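Local atomic coordinates of gluconokinase (Sinorhizobium meliloti, PDB entry 3T61), a protein that probably phosphorylates D-gluconate with ATP, yielding 6-phospho-D-gluconate and ADP in carbohydrate acid metabolism. Residues Val34-Ile38 with Ile169-Leu174; Leu96-Arg101 with Leu148-Glu154; Val123-Arg127 with Asp161-Pro165; Trp75-Ile79 with Val91-Ala95; Met24-Gly28 with Leu141-Leu145. All blocks are in the same frame, centred on the assembly; numbering follows the deposited sequence.

How the contacts relate
Contact 1 lies on helix 166-187 and contact 3 on the turn just before it; they touch where Ile169 CD1 meets Val162 and Arg127. Contact 1 is purely apolar, whereas contact 3 adds a guanidinium near the surface. Contact 4 is buried on the other side of the chain's centre from both, with a sulfur-aromatic pair at its middle. Contact 5 is also buried and includes the phosphate-binding loop; it meets contact 4 through the backbone of Ser94 and Gly25, and contact 3 through Leu124. Contact 2, partly buried and about 13 Å centre to centre from contacts 4 and 5, differs in being held by ion pairs between a helix start and a loop.

Contact 1: residues Val34-Ile38 with Ile169-Leu174; sequences VGEAI and IVREAL
Ile38 N donates to Val34 O at 2.9 Å, the helical bond that sets these two residues one turn apart on helix 31-42, both bordering helix 166-187. The matching bond on the other side, Leu174 N to Val170 O, sets Val170 and Leu174, which meet Ala37 and Ile38, one turn apart. No hydrogen bond crosses the interface; the evidence for its nature is a set of methyl contacts. Ile38 makes the closest of them: its CD1 lies 3.5 Å from Leu174 CD2 and 3.6 Å from Ala173 CB, so one methyl touches two successive residues. This follows from its torsions, since CG1 stands beside the backbone N (chi1 -64°) and the second bend carries CD1 across toward the partner helix. Ile38 and Leu174 run past each other in opposite senses. The preceding residue, Ala37, puts its CB against both methyls of Val170, the nearer being CG2 at 3.6 Å. Val34 and Ile169 pack at the N-terminal end of both segments, crossing at about a right angle, with Val34 CG2 at 4.0 Å from Ile169 CG2. The short helical segments approach to 9.8 Å between axes and cross at -59°, with the small Ala37 and Ala173 among the residues that meet. Beneath this pair runs the parallel sheet: Val34 and Ile169 both rest on Leu117 of strand 113-118, Ala173 lies on Val115, and Ile169 also reaches Val160 of strand 157-161.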
# COMPACT_ATOMS: atom_id res chain seq x y z
N VAL A 34 14.83 -3.76 -10.50
CA VAL A 34 16.28 -3.73 -10.36
C VAL A 34 16.71 -4.53 -9.14
O VAL A 34 17.67 -5.30 -9.20
CB VAL A 34 16.79 -2.28 -10.22
CG1 VAL A 34 18.29 -2.29 -9.99
CG2 VAL A 34 16.42 -1.47 -11.45
N GLY A 35 15.98 -4.33 -8.04
CA GLY A 35 16.28 -5.04 -6.81
C GLY A 35 16.23 -6.54 -6.98
O GLY A 35 17.08 -7.27 -6.46
N GLU A 36 15.23 -7.02 -7.71
CA GLU A 36 15.10 -8.45 -7.91
C GLU A 36 16.24 -8.99 -8.78
O GLU A 36 16.81 -10.03 -8.47
CB GLU A 36 13.73 -8.77 -8.52
CG GLU A 36 12.60 -8.37 -7.57
CD GLU A 36 11.22 -8.55 -8.15
OE1 GLU A 36 10.95 -8.03 -9.26
OE2 GLU A 36 10.38 -9.21 -7.48
N ALA A 37 16.58 -8.27 -9.84
CA ALA A 37 17.67 -8.70 -10.72
C ALA A 37 18.99 -8.73 -9.94
O ALA A 37 19.73 -9.71 -10.03
CB ALA A 37 17.77 -7.76 -11.94
N ILE A 38 19.29 -7.68 -9.18
CA ILE A 38 20.50 -7.62 -8.37
C ILE A 38 20.55 -8.83 -7.42
O ILE A 38 21.55 -9.54 -7.34
CB ILE A 38 20.55 -6.35 -7.47
CG1 ILE A 38 20.60 -5.07 -8.31
CG2 ILE A 38 21.75 -6.43 -6.52
CD1 ILE A 38 21.95 -4.75 -8.89
N ILE A 169 20.75 -0.99 -16.77
CA ILE A 169 20.67 -0.41 -15.44
C ILE A 169 21.20 -1.42 -14.41
O ILE A 169 21.93 -1.06 -13.49
CB ILE A 169 19.22 -0.03 -15.06
CG1 ILE A 169 18.70 1.08 -15.97
CG2 ILE A 169 19.16 0.43 -13.61
CD1 ILE A 169 17.20 1.32 -15.84
N VAL A 170 20.85 -2.69 -14.59
CA VAL A 170 21.29 -3.73 -13.68
C VAL A 170 22.79 -4.00 -13.78
O VAL A 170 23.49 -4.07 -12.76
CB VAL A 170 20.50 -5.02 -13.92
CG1 VAL A 170 21.10 -6.17 -13.15
CG2 VAL A 170 19.04 -4.80 -13.52
N ARG A 171 23.29 -4.13 -15.01
CA ARG A 171 24.71 -4.38 -15.23
C ARG A 171 25.52 -3.27 -14.59
O ARG A 171 26.54 -3.53 -13.95
CB ARG A 171 25.02 -4.46 -16.73
CG ARG A 171 26.51 -4.65 -17.04
CD ARG A 171 26.78 -4.54 -18.54
NE ARG A 171 26.32 -3.26 -19.08
CZ ARG A 171 26.92 -2.09 -18.89
NH1 ARG A 171 28.03 -2.02 -18.17
NH2 ARG A 171 26.39 -0.98 -19.40
N GLU A 172 25.07 -2.03 -14.75
CA GLU A 172 25.78 -0.89 -14.17
C GLU A 172 25.71 -0.86 -12.64
O GLU A 172 26.69 -0.52 -11.97
CB GLU A 172 25.25 0.42 -14.75
CG GLU A 172 25.60 0.62 -16.22
CD GLU A 172 24.72 1.64 -16.91
OE1 GLU A 172 24.48 2.71 -16.33
OE2 GLU A 172 24.28 1.37 -18.06
N ALA A 173 24.55 -1.21 -12.08
CA ALA A 173 24.40 -1.21 -10.63
C ALA A 173 25.35 -2.26 -10.04
O ALA A 173 26.02 -2.01 -9.04
CB ALA A 173 22.95 -1.54 -10.25
N LEU A 174 25.42 -3.42 -10.68
CA LEU A 174 26.28 -4.50 -10.24
C LEU A 174 27.76 -4.13 -10.36
O LEU A 174 28.57 -4.49 -9.50
CB LEU A 174 25.96 -5.78 -11.03
CG LEU A 174 24.63 -6.45 -10.67
CD1 LEU A 174 24.35 -7.64 -11.60
CD2 LEU A 174 24.68 -6.92 -9.21

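Contact 2: residues Leu96-Arg101 with Leu148-Glu154; sequences LKRSYR and LEDPRGE
The Arg101 guanidinium is layered between Lys97 O and Arg98 CA on one face and Pro151 CB on the other, the proline carbon 3.4 Å above the plane, while Glu154 and Leu96 O lie at its edge. Arg101 grips the carboxylate side-on with two hydrogen bonds, part of a salt bridge: Arg101 NE to Glu154 OE1 and Arg101 NH2 to Glu154 OE2 are each 2.7 Å, both on the syn side of a carboxylate turned only 20° from the guanidinium. Arg98 comes from another direction. Its NE meets Glu154 OE2 from above the carboxylate plane, again at 2.7 Å, with the two flat groups 80° apart. OE2 therefore accepts two strong donors, and Arg105 pairs with OE1, so this carboxylate is probably firmly ionised. The glutamate is presented by a type II beta turn from Pro151 to Glu154, in the loop between helix 138-147 and strand 157-161; Arg98 and Arg101 belong to the first turn of helix 98-106. At the start of that helix Glu149 OE1 takes the amide of Arg98 at 2.9 Å in a nearly straight bond (173°), and a water links the same oxygen to Ser99 OG. Glu149 N in turn donates to Leu96 O at 2.9 Å, joining the two backbones. Lys97 lays its CG 3.2 Å from Glu149 OE2, but its NZ pairs with Asp69. Leu96 CD2 and Leu148 CD1 meet at 3.9 Å.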
# COMPACT_ATOMS: atom_id res chain seq x y z
N LEU A 96 14.17 8.22 0.71
CA LEU A 96 14.30 9.58 0.23
C LEU A 96 15.16 10.58 1.01
O LEU A 96 15.93 11.32 0.40
CB LEU A 96 12.90 10.16 0.00
CG LEU A 96 12.03 9.37 -0.99
CD1 LEU A 96 10.80 10.19 -1.31
CD2 LEU A 96 12.80 9.07 -2.27
N LYS A 97 15.03 10.62 2.33
CA LYS A 97 15.82 11.57 3.11
C LYS A 97 17.12 11.00 3.66
O LYS A 97 17.29 9.78 3.77
CB LYS A 97 14.98 12.12 4.27
CG LYS A 97 13.75 12.89 3.81
CD LYS A 97 12.95 13.43 4.98
CE LYS A 97 11.71 14.16 4.51
NZ LYS A 97 11.05 14.87 5.63
N ARG A 98 18.04 11.91 3.98
CA ARG A 98 19.33 11.55 4.55
C ARG A 98 19.11 10.87 5.91
O ARG A 98 19.79 9.90 6.25
CB ARG A 98 20.18 12.82 4.72
CG ARG A 98 21.41 12.63 5.60
CD ARG A 98 22.31 11.55 5.04
NE ARG A 98 23.29 12.09 4.11
CZ ARG A 98 24.44 12.64 4.49
NH1 ARG A 98 24.76 12.70 5.77
NH2 ARG A 98 25.28 13.12 3.57
N SER A 99 18.15 11.39 6.67
CA SER A 99 17.80 10.83 7.98
C SER A 99 17.54 9.34 7.83
O SER A 99 18.11 8.52 8.54
CB SER A 99 16.51 11.45 8.53
OG SER A 99 16.46 12.84 8.32
N TYR A 100 16.66 9.00 6.90
CA TYR A 100 16.32 7.60 6.71
C TYR A 100 17.53 6.72 6.39
O TYR A 100 17.69 5.66 6.99
CB TYR A 100 15.28 7.45 5.59
CG TYR A 100 14.09 8.39 5.68
CD1 TYR A 100 13.80 9.10 6.84
CD2 TYR A 100 13.23 8.54 4.59
CE1 TYR A 100 12.67 9.93 6.91
CE2 TYR A 100 12.10 9.36 4.65
CZ TYR A 100 11.83 10.04 5.82
OH TYR A 100 10.71 10.83 5.88
N ARG A 101 18.38 7.16 5.47
CA ARG A 101 19.54 6.36 5.08
C ARG A 101 20.57 6.22 6.22
O ARG A 101 21.12 5.15 6.42
CB ARG A 101 20.20 6.95 3.82
CG ARG A 101 19.25 7.05 2.62
CD ARG A 101 19.97 7.49 1.34
NE ARG A 101 20.41 8.88 1.34
CZ ARG A 101 19.65 9.92 1.01
NH1 ARG A 101 18.38 9.75 0.65
NH2 ARG A 101 20.17 11.14 1.01
N LEU A 148 12.84 13.97 -2.20
CA LEU A 148 14.13 13.32 -2.44
C LEU A 148 15.33 14.20 -2.14
O LEU A 148 15.45 15.32 -2.64
CB LEU A 148 14.24 12.83 -3.89
CG LEU A 148 15.62 12.29 -4.29
CD1 LEU A 148 15.93 11.00 -3.55
CD2 LEU A 148 15.68 12.05 -5.78
N GLU A 149 16.22 13.69 -1.29
CA GLU A 149 17.44 14.38 -0.95
C GLU A 149 18.51 13.52 -1.61
O GLU A 149 18.75 12.39 -1.19
CB GLU A 149 17.63 14.41 0.57
CG GLU A 149 16.77 15.44 1.26
CD GLU A 149 16.63 15.20 2.75
OE1 GLU A 149 17.60 14.74 3.39
OE2 GLU A 149 15.54 15.46 3.29
N ASP A 150 19.13 14.07 -2.66
CA ASP A 150 20.15 13.35 -3.42
C ASP A 150 21.21 12.68 -2.56
O ASP A 150 21.91 13.34 -1.79
CB ASP A 150 20.82 14.29 -4.43
CG ASP A 150 21.56 13.53 -5.51
OD1 ASP A 150 22.47 12.75 -5.18
OD2 ASP A 150 21.21 13.71 -6.70
N PRO A 151 21.34 11.35 -2.68
CA PRO A 151 22.32 10.57 -1.90
C PRO A 151 23.74 10.58 -2.43
O PRO A 151 24.66 10.20 -1.72
CB PRO A 151 21.72 9.18 -1.92
CG PRO A 151 21.17 9.11 -3.33
CD PRO A 151 20.48 10.46 -3.48
N ARG A 152 23.93 11.00 -3.67
CA ARG A 152 25.26 11.01 -4.26
C ARG A 152 26.27 11.72 -3.38
O ARG A 152 26.03 12.80 -2.85
CB ARG A 152 25.21 11.62 -5.67
CG ARG A 152 24.67 10.61 -6.67
CD ARG A 152 24.42 11.18 -8.04
NE ARG A 152 23.32 12.13 -8.06
CZ ARG A 152 22.71 12.54 -9.17
NH1 ARG A 152 23.11 12.07 -10.35
NH2 ARG A 152 21.73 13.42 -9.10
N GLY A 153 27.41 11.07 -3.19
CA GLY A 153 28.43 11.63 -2.33
C GLY A 153 28.49 10.81 -1.06
O GLY A 153 29.57 10.56 -0.52
N GLU A 154 27.32 10.40 -0.57
CA GLU A 154 27.24 9.59 0.64
C GLU A 154 28.00 8.29 0.41
O GLU A 154 28.20 7.88 -0.73
CB GLU A 154 25.77 9.31 1.00
CG GLU A 154 25.03 10.55 1.50
CD GLU A 154 23.53 10.36 1.62
OE1 GLU A 154 23.09 9.21 1.84
OE2 GLU A 154 22.79 11.36 1.51
O HOH W 1 17.07 14.34 6.21

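Contact 3: residues Val123-Arg127 with Asp161-Pro165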
# COMPACT_ATOMS: atom_id res chain seq x y z
N VAL A 123 11.19 11.79 -17.61
CA VAL A 123 11.60 10.43 -17.92
C VAL A 123 10.90 9.43 -17.02
O VAL A 123 10.43 8.39 -17.47
CB VAL A 123 13.13 10.26 -17.79
CG1 VAL A 123 13.51 8.80 -17.93
CG2 VAL A 123 13.83 11.08 -18.86
N LEU A 124 10.83 9.75 -15.73
CA LEU A 124 10.16 8.88 -14.77
C LEU A 124 8.70 8.68 -15.17
O LEU A 124 8.23 7.54 -15.26
CB LEU A 124 10.24 9.49 -13.36
CG LEU A 124 11.63 9.43 -12.71
CD1 LEU A 124 11.70 10.39 -11.55
CD2 LEU A 124 11.93 8.00 -12.28
N ALA A 125 7.98 9.77 -15.44
CA ALA A 125 6.57 9.67 -15.82
C ALA A 125 6.38 8.84 -17.09
O ALA A 125 5.51 7.97 -17.15
CB ALA A 125 5.98 11.06 -16.03
N GLU A 126 7.21 9.10 -18.09
CA GLU A 126 7.13 8.38 -19.35
C GLU A 126 7.38 6.89 -19.18
O GLU A 126 6.66 6.07 -19.74
CB GLU A 126 8.14 8.98 -20.34
CG GLU A 126 8.00 8.51 -21.78
CD GLU A 126 8.37 7.05 -22.00
OE1 GLU A 126 9.37 6.58 -21.40
OE2 GLU A 126 7.66 6.36 -22.78
N ARG A 127 8.39 6.54 -18.39
CA ARG A 127 8.71 5.13 -18.19
C ARG A 127 7.55 4.35 -17.56
O ARG A 127 7.29 3.20 -17.93
CB ARG A 127 9.96 4.98 -17.32
CG ARG A 127 11.23 5.56 -17.95
CD ARG A 127 12.48 5.26 -17.10
NE ARG A 127 12.99 3.91 -17.27
CZ ARG A 127 13.04 2.98 -16.31
NH1 ARG A 127 12.59 3.24 -15.09
NH2 ARG A 127 13.55 1.78 -16.57
N ASP A 161 21.26 6.13 -13.81
CA ASP A 161 20.18 6.86 -14.48
C ASP A 161 19.26 5.82 -15.11
O ASP A 161 19.72 4.80 -15.60
CB ASP A 161 20.75 7.79 -15.55
CG ASP A 161 19.78 8.87 -15.95
OD1 ASP A 161 18.77 8.56 -16.62
OD2 ASP A 161 20.01 10.04 -15.58
N VAL A 162 17.96 6.07 -15.10
CA VAL A 162 17.01 5.10 -15.64
C VAL A 162 16.64 5.25 -17.12
O VAL A 162 15.91 4.41 -17.66
CB VAL A 162 15.71 5.10 -14.80
CG1 VAL A 162 16.03 4.81 -13.36
CG2 VAL A 162 15.00 6.43 -14.95
N ALA A 163 17.15 6.29 -17.78
CA ALA A 163 16.83 6.52 -19.18
C ALA A 163 17.64 5.59 -20.09
O ALA A 163 18.25 6.03 -21.06
CB ALA A 163 17.09 7.97 -19.55
N GLN A 164 17.63 4.30 -19.76
CA GLN A 164 18.34 3.28 -20.53
C GLN A 164 17.70 1.91 -20.29
O GLN A 164 16.90 1.75 -19.38
CB GLN A 164 19.82 3.25 -20.14
CG GLN A 164 20.12 3.18 -18.64
CD GLN A 164 21.62 3.23 -18.33
OE1 GLN A 164 22.03 3.68 -17.25
NE2 GLN A 164 22.44 2.77 -19.26
N PRO A 165 18.03 0.91 -21.12
CA PRO A 165 17.44 -0.43 -20.93
C PRO A 165 17.65 -0.99 -19.53
O PRO A 165 18.71 -0.79 -18.92
CB PRO A 165 18.15 -1.26 -21.99
CG PRO A 165 18.37 -0.27 -23.09
CD PRO A 165 18.83 0.97 -22.35
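Arg127 lies flat against Val162, the residue that leaves the end of strand 157-161: Val162 CB is 3.5 Å from the guanidinium plane, displaced toward the rim. The aliphatic part joins in, with Arg127 CD at 3.5 Å from Val162 CG2. Val162 O also approaches over a face, only 3.0 Å from Arg127 NE, but the N-H does not point at it and the angle is too poor for a hydrogen bond. Around this pair lie looser methyl contacts. Val123 CG1, one helical turn before Arg127, is 4.0 Å from Ala163 CB and 4.1 Å from Val162 CG2.

The methyls of Val162 are placed by chi1 of -57°, which sets CG2 between the backbone N and the carbonyl carbon, the crowded position, and directs it at helix 121-132. The next shell fixes the backbone itself. Asp161 OD1 accepts from Ala163 N at 3.0 Å with its anti lone pair, forming an Asx turn, and Ala163 is the centre of an inverse gamma turn, whose closing bond from Gln164 N to Val162 O is weak. Val162 is also hydrogen-bonded through its backbone to His118. On the arginine side, the bend at chi3 (79°) lays the guanidinium over the valine, and NH1 makes a weak bond to Ser29 O.

The turn is thus built by its own polar bonds, whereas helix 121-132 meets it through nonpolar surface and a guanidinium face. Val162 O above that face probably adds a favourable electrostatic term, with no directional bond from Arg127 to the turn.

Contact 4: residues Trp75-Ile79 with Val91-Ala95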
# COMPACT_ATOMS: atom_id res chain seq x y z
N TRP A 75 8.04 2.13 9.50
CA TRP A 75 8.28 1.35 8.29
C TRP A 75 9.79 1.17 8.13
O TRP A 75 10.29 0.07 7.87
CB TRP A 75 7.71 2.09 7.09
CG TRP A 75 8.13 1.59 5.75
CD1 TRP A 75 7.91 0.35 5.22
CD2 TRP A 75 8.78 2.35 4.72
NE1 TRP A 75 8.36 0.30 3.92
CE2 TRP A 75 8.88 1.51 3.58
CE3 TRP A 75 9.23 3.67 4.63
CZ2 TRP A 75 9.47 1.95 2.38
CZ3 TRP A 75 9.82 4.10 3.43
CH2 TRP A 75 9.91 3.25 2.32
N LEU A 76 10.51 2.28 8.29
CA LEU A 76 11.96 2.28 8.17
C LEU A 76 12.57 1.37 9.25
O LEU A 76 13.58 0.70 9.01
CB LEU A 76 12.49 3.72 8.30
CG LEU A 76 12.15 4.61 7.09
CD1 LEU A 76 12.46 6.07 7.40
CD2 LEU A 76 12.93 4.13 5.87
N ALA A 77 11.94 1.33 10.42
CA ALA A 77 12.42 0.47 11.50
C ALA A 77 12.31 -0.97 11.03
O ALA A 77 13.23 -1.76 11.20
CB ALA A 77 11.60 0.68 12.77
N ALA A 78 11.18 -1.32 10.43
CA ALA A 78 11.02 -2.69 9.96
C ALA A 78 12.03 -2.98 8.85
O ALA A 78 12.53 -4.10 8.73
CB ALA A 78 9.58 -2.93 9.47
N ILE A 79 12.33 -1.97 8.03
CA ILE A 79 13.32 -2.15 6.95
C ILE A 79 14.68 -2.39 7.62
O ILE A 79 15.42 -3.31 7.26
CB ILE A 79 13.46 -0.87 6.06
CG1 ILE A 79 12.16 -0.58 5.30
CG2 ILE A 79 14.60 -1.06 5.08
CD1 ILE A 79 11.77 -1.64 4.30
N VAL A 91 17.01 -5.06 -0.45
CA VAL A 91 15.70 -4.51 -0.16
C VAL A 91 15.37 -3.25 -0.93
O VAL A 91 16.18 -2.33 -0.99
CB VAL A 91 15.55 -4.14 1.35
CG1 VAL A 91 14.15 -3.58 1.61
CG2 VAL A 91 15.80 -5.37 2.23
N SER A 92 14.18 -3.21 -1.52
CA SER A 92 13.73 -2.04 -2.23
C SER A 92 13.12 -1.09 -1.19
O SER A 92 12.25 -1.47 -0.41
CB SER A 92 12.70 -2.42 -3.31
OG SER A 92 11.56 -3.06 -2.76
N CYS A 93 13.59 0.15 -1.18
CA CYS A 93 13.12 1.14 -0.24
C CYS A 93 13.48 2.52 -0.77
O CYS A 93 14.66 2.82 -0.95
CB CYS A 93 13.77 0.90 1.13
SG CYS A 93 13.39 2.16 2.34
N SER A 94 12.48 3.35 -1.02
CA SER A 94 12.69 4.70 -1.55
C SER A 94 13.80 5.47 -0.82
O SER A 94 14.58 6.16 -1.47
CB SER A 94 11.37 5.48 -1.52
OG SER A 94 10.72 5.36 -0.28
N ALA A 95 13.84 5.36 0.51
CA ALA A 95 14.88 6.00 1.33
C ALA A 95 15.21 7.42 0.90
O ALA A 95 16.39 7.79 0.78
CB ALA A 95 16.14 5.14 1.30
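Trp75 carries its indole off helix 69-83 with CG opposite the backbone N (chi1 167°), and Cys93 sends SG out in the same sense from the strand end (chi1 174°), which points each group at the other segment and brings CH2 of the ring to the sulfur. The sulfur stands 4.3 Å from the centroid of the six-membered ring, 36° off the ring normal. This oblique placement makes it a sulfur-aromatic contact neither squarely over the face nor in the plane. The closest ring atom to Cys93 SG is Trp75 CH2, at 3.6 Å. The same carbon is 3.4 Å from Ser94 OG, but that hydroxyl lies at the ring edge, near its plane, so consecutive residues meet the indole in different ways.

Two more side chains of the helix pack on the sulfur. Leu76 CD2 is 4.1 Å from Cys93 SG, and Ile79 CG1 is 4.2 Å from it. Ile79, one turn on from the tryptophan, also covers one face of the indole with CG1 and touches Val91 CG1 through its CD1 at 4.1 Å. No hydrogen bond spans the two segments; the indole N-H is instead held by Gly49 O, which fixes the ring's rotation, and His53 stacks on the ring. With an alanine here, Cys93 SG would probably lose its aromatic neighbour and Gly49 O its N-H partner, leaving a gap beside Ser94.

Helix 69-83 thereby covers strand 90-92, which lies between 46-48 and 21-24 in the parallel sheet. The strand order 2-3-1-4-5 is that of P-loop kinases, and Leu76 and Ile79 continue onto Tyr100 and Leu104 of helix 98-106.

Contact 5: residues Met24-Gly28 with Leu141-Leu145; sequences MGVSG and LQTQL. With PO4 (phosphate ion), chain C.
The loop after strand 21-24 has the form of a P-loop (Walker A), as expected of an ATP-dependent kinase, and its outer side packs on helix 138-147 through Val26 and Ser27. Val26 makes the apolar contacts. Its CG1 is 3.6 Å from Gln144 CB and 3.8 Å from Leu145 CD2, while CG2 is 4.2 Å from Leu141 CD1. A chi1 of -60° spreads these two methyls, with CG1 opposite the carbonyl carbon and CG2 between the backbone N and that carbon, and one valine thereby spans a full helical turn. Gln144 bends at chi2 (-74°), which packs its amide end beside Ser27. A glycine in place of Gln144 is likely to open a gap beside Val26 CG1 and leave the Ser27 backbone without its polar neighbour.

The inner side of the loop faces a phosphate ion, probably from the crystallisation liquor. Gly28 N donates to its O4 at 3.0 Å in a nearly straight bond (169°), and the ion is also hydrogen-bonded to Gly30 N, Lys31 NZ and Ser32 OG. Gly25 and Gly28 adopt backbone angles at which a CB would collide with the preceding carbonyl oxygen. Ser27 OG is hydrogen-bonded to Ser62 OG of the second subunit, and Val26 also meets Leu124 of helix 121-132.

The loop is thus two-sided: backbone amides, a lysine and a hydroxyl turn to the anion, consistent with a nucleotide phosphate site, while the back packs through Val26 on leucines and on the Gln144 side chain, whose amide sits beside Ser27.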
# COMPACT_ATOMS: atom_id res chain seq x y z
N MSE A 24 17.15 2.24 -3.84
CA MSE A 24 16.31 3.39 -3.54
C MSE A 24 15.93 4.21 -4.76
O MSE A 24 16.30 3.89 -5.89
CB MSE A 24 17.02 4.30 -2.53
CG MSE A 24 18.27 4.96 -3.11
SE MSE A 24 19.13 6.17 -1.93
CE MSE A 24 17.88 7.61 -2.15
N GLY A 25 15.18 5.29 -4.53
CA GLY A 25 14.73 6.13 -5.61
C GLY A 25 13.23 6.35 -5.46
O GLY A 25 12.57 5.56 -4.77
N VAL A 26 12.70 7.40 -6.09
CA VAL A 26 11.27 7.73 -5.98
C VAL A 26 10.37 6.63 -6.52
O VAL A 26 10.82 5.73 -7.22
CB VAL A 26 10.90 9.05 -6.72
CG1 VAL A 26 11.68 10.23 -6.12
CG2 VAL A 26 11.18 8.92 -8.22
N SER A 27 9.09 6.73 -6.18
CA SER A 27 8.11 5.75 -6.62
C SER A 27 8.08 5.72 -8.14
O SER A 27 8.08 6.77 -8.79
CB SER A 27 6.73 6.11 -6.08
OG SER A 27 5.97 4.92 -5.83
N GLY A 28 8.07 4.51 -8.71
CA GLY A 28 8.05 4.36 -10.15
C GLY A 28 9.41 4.35 -10.84
O GLY A 28 9.48 4.26 -12.07
N LEU A 141 4.32 12.19 -8.10
CA LEU A 141 5.69 12.23 -8.57
C LEU A 141 6.45 13.49 -8.15
O LEU A 141 7.58 13.41 -7.70
CB LEU A 141 5.74 12.08 -10.10
CG LEU A 141 7.13 12.01 -10.74
CD1 LEU A 141 7.97 10.92 -10.07
CD2 LEU A 141 6.98 11.75 -12.23
N GLN A 142 5.82 14.65 -8.28
CA GLN A 142 6.48 15.89 -7.91
C GLN A 142 6.81 15.93 -6.42
O GLN A 142 7.90 16.35 -6.03
CB GLN A 142 5.63 17.09 -8.33
CG GLN A 142 5.30 17.04 -9.81
CD GLN A 142 4.65 18.30 -10.34
OE1 GLN A 142 3.63 18.75 -9.83
NE2 GLN A 142 5.24 18.86 -11.39
N THR A 143 5.88 15.47 -5.60
CA THR A 143 6.10 15.44 -4.16
C THR A 143 7.26 14.50 -3.81
O THR A 143 8.06 14.80 -2.92
CB THR A 143 4.82 15.02 -3.44
OG1 THR A 143 3.84 16.05 -3.60
CG2 THR A 143 5.07 14.80 -1.96
N GLN A 144 7.36 13.38 -4.52
CA GLN A 144 8.44 12.42 -4.30
C GLN A 144 9.76 13.14 -4.59
O GLN A 144 10.70 13.12 -3.79
CB GLN A 144 8.34 11.24 -5.27
CG GLN A 144 7.24 10.22 -4.99
CD GLN A 144 7.55 9.32 -3.82
OE1 GLN A 144 7.08 9.55 -2.71
NE2 GLN A 144 8.36 8.30 -4.05
N LEU A 145 9.81 13.78 -5.75
CA LEU A 145 11.00 14.50 -6.18
C LEU A 145 11.38 15.64 -5.26
O LEU A 145 12.56 15.88 -5.05
CB LEU A 145 10.80 15.00 -7.62
CG LEU A 145 10.64 13.86 -8.62
CD1 LEU A 145 10.30 14.42 -10.00
CD2 LEU A 145 11.93 13.03 -8.66
P PO4 C . 9.17 1.22 -7.94
O1 PO4 C . 9.30 -0.40 -7.62
O2 PO4 C . 10.46 2.06 -7.43
O3 PO4 C . 9.12 1.34 -9.50
O4 PO4 C . 7.90 1.92 -7.23